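Side-chain contact in alpha-hemoglobin-stabilizing protein (PDB 1Z8U), which acts as a chaperone that binds free alpha-hemoglobin and keeps it from aggregating and precipitating during erythroid cell development: residues A[20-25]-A[79-84]. The protein carries 1 engineered substitution. Residues are numbered along the deposited sequence; the frame is centred on the assembly and turned at random.
Sequences VLLNQQ and NPFLAK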
loop_
_atom_site.group_PDB
_atom_site.type_symbol
_atom_site.label_atom_id
_atom_site.label_comp_id
_atom_site.label_asym_id
_atom_site.label_seq_id
_atom_site.Cartn_x
_atom_site.Cartn_y
_atom_site.Cartn_z
ATOM N N VAL A 20 12.022 2.081 -6.555
ATOM C CA VAL A 20 11.283 3.314 -6.774
ATOM C C VAL A 20 10.226 3.395 -5.672
ATOM O O VAL A 20 9.902 4.482 -5.188
ATOM C CB VAL A 20 10.616 3.362 -8.171
ATOM C CG1 VAL A 20 9.834 2.103 -8.439
ATOM C CG2 VAL A 20 9.704 4.555 -8.245
ATOM N N LEU A 21 9.713 2.234 -5.258
ATOM C CA LEU A 21 8.719 2.184 -4.192
ATOM C C LEU A 21 9.401 2.687 -2.926
ATOM O O LEU A 21 8.937 3.634 -2.286
ATOM C CB LEU A 21 8.235 0.745 -3.958
ATOM C CG LEU A 21 6.850 0.478 -3.342
ATOM C CD1 LEU A 21 6.960 -0.658 -2.325
ATOM C CD2 LEU A 21 6.285 1.722 -2.681
ATOM N N LEU A 22 10.511 2.044 -2.574
ATOM C CA LEU A 22 11.261 2.407 -1.383
ATOM C C LEU A 22 11.769 3.844 -1.440
ATOM O O LEU A 22 11.624 4.596 -0.471
ATOM C CB LEU A 22 12.450 1.466 -1.196
ATOM C CG LEU A 22 12.231 -0.025 -0.933
ATOM C CD1 LEU A 22 13.600 -0.702 -0.862
ATOM C CD2 LEU A 22 11.458 -0.249 0.368
ATOM N N ASN A 23 12.353 4.224 -2.577
ATOM C CA ASN A 23 12.918 5.566 -2.745
ATOM C C ASN A 23 11.937 6.728 -2.719
ATOM O O ASN A 23 12.328 7.856 -2.422
ATOM C CB ASN A 23 13.740 5.658 -4.037
ATOM C CG ASN A 23 14.916 4.694 -4.062
ATOM O OD1 ASN A 23 15.579 4.468 -3.046
ATOM N ND2 ASN A 23 15.189 4.134 -5.235
ATOM N N GLN A 24 10.672 6.478 -3.032
ATOM C CA GLN A 24 9.708 7.570 -3.027
ATOM C C GLN A 24 9.126 7.810 -1.649
ATOM O O GLN A 24 8.371 8.757 -1.463
ATOM C CB GLN A 24 8.573 7.312 -4.032
ATOM C CG GLN A 24 7.785 6.028 -3.796
ATOM C CD GLN A 24 6.641 5.860 -4.774
ATOM O OE1 GLN A 24 6.747 6.236 -5.942
ATOM N NE2 GLN A 24 5.544 5.277 -4.306
ATOM N N GLN A 25 9.482 6.971 -0.683
ATOM C CA GLN A 25 8.956 7.113 0.674
ATOM C C GLN A 25 9.432 8.381 1.395
ATOM O O GLN A 25 10.629 8.653 1.468
ATOM C CB GLN A 25 9.321 5.881 1.503
ATOM C CG GLN A 25 8.773 4.576 0.942
ATOM C CD GLN A 25 7.250 4.516 0.950
ATOM O OE1 GLN A 25 6.610 4.800 1.968
ATOM N NE2 GLN A 25 6.664 4.129 -0.183
ATOM N N ASN A 79 16.688 -3.682 3.818
ATOM C CA ASN A 79 17.540 -3.520 4.991
ATOM C C ASN A 79 18.088 -2.105 5.144
ATOM O O ASN A 79 18.035 -1.529 6.232
ATOM C CB ASN A 79 18.690 -4.525 4.949
ATOM C CG ASN A 79 18.214 -5.953 5.102
ATOM O OD1 ASN A 79 17.500 -6.284 6.052
ATOM N ND2 ASN A 79 18.610 -6.812 4.169
ATOM N N PRO A 80 18.645 -1.531 4.065
ATOM C CA PRO A 80 19.173 -0.167 4.174
ATOM C C PRO A 80 18.023 0.787 4.497
ATOM O O PRO A 80 18.182 1.742 5.257
ATOM C CB PRO A 80 19.758 0.085 2.786
ATOM C CG PRO A 80 20.187 -1.282 2.353
ATOM C CD PRO A 80 19.015 -2.132 2.771
ATOM N N PHE A 81 16.864 0.496 3.907
ATOM C CA PHE A 81 15.644 1.279 4.091
ATOM C C PHE A 81 15.233 1.269 5.554
ATOM O O PHE A 81 15.023 2.320 6.158
ATOM C CB PHE A 81 14.514 0.688 3.243
ATOM C CG PHE A 81 13.203 1.419 3.369
ATOM C CD1 PHE A 81 12.953 2.567 2.620
ATOM C CD2 PHE A 81 12.210 0.950 4.227
ATOM C CE1 PHE A 81 11.730 3.233 2.721
ATOM C CE2 PHE A 81 10.985 1.608 4.336
ATOM C CZ PHE A 81 10.743 2.749 3.582
ATOM N N LEU A 82 15.115 0.074 6.118
ATOM C CA LEU A 82 14.732 -0.064 7.514
ATOM C C LEU A 82 15.715 0.650 8.432
ATOM O O LEU A 82 15.319 1.272 9.416
ATOM C CB LEU A 82 14.657 -1.543 7.899
ATOM C CG LEU A 82 13.555 -2.384 7.249
ATOM C CD1 LEU A 82 13.720 -3.836 7.683
ATOM C CD2 LEU A 82 12.179 -1.852 7.647
ATOM N N ALA A 83 17.000 0.554 8.103
ATOM C CA ALA A 83 18.047 1.182 8.903
ATOM C C ALA A 83 17.927 2.701 8.883
ATOM O O ALA A 83 17.966 3.350 9.932
ATOM C CB ALA A 83 19.414 0.763 8.390
ATOM N N LYS A 84 17.792 3.268 7.688
ATOM C CA LYS A 84 17.665 4.709 7.574
ATOM C C LYS A 84 16.428 5.154 8.350
ATOM O O LYS A 84 16.483 6.117 9.112
ATOM C CB LYS A 84 17.548 5.133 6.111
ATOM C CG LYS A 84 17.642 6.641 5.923
ATOM C CD LYS A 84 17.385 7.065 4.482
ATOM C CE LYS A 84 17.396 8.584 4.353
ATOM N NZ LYS A 84 16.991 9.037 2.995
#
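Phe81 reaches from helix 60-86 to the C-terminal end of helix 5-23, where its ring meets Leu22 and Gln25. With CG anti to the backbone N (chi1 180°), the phenyl group fills the space between the helices; the CA atoms of Leu22 and Phe81 come to 7.1 Å of each other. Methyl CD2 of Leu22 lies over one face of the ring, 3.9 Å from the Phe81 centroid and 14° off the ring normal, a CH-pi contact. Phe81 CE1 lies 3.5 Å from Leu22 O, a van der Waals contact; that oxygen accepts the backbone N-H of Gln25. The aliphatic part of Gln25 closes on the far end of the ring: CB sits at the edge, in plane, and CG approaches obliquely, 3.7 Å from CE1 of Phe81. A bend at chi2 (-64°) turns the Gln25 amide back toward its own helix, where NE2 donates to Leu21 O at 3.1 Å; the same nitrogen hydrogen-bonds an acidic side chain on the chain of another protein, consistent with a role in binding alpha-hemoglobin. Trimming Phe81 to an alanine would probably open a gap, costing Leu22 CD2 its ring face and the Gln25 methylenes the ring they lean on. Helix 34-52 completes this buried corner of the three-helix bundle: its Val41 packs on Phe81, while Trp44 touches both Leu21 and Gln25.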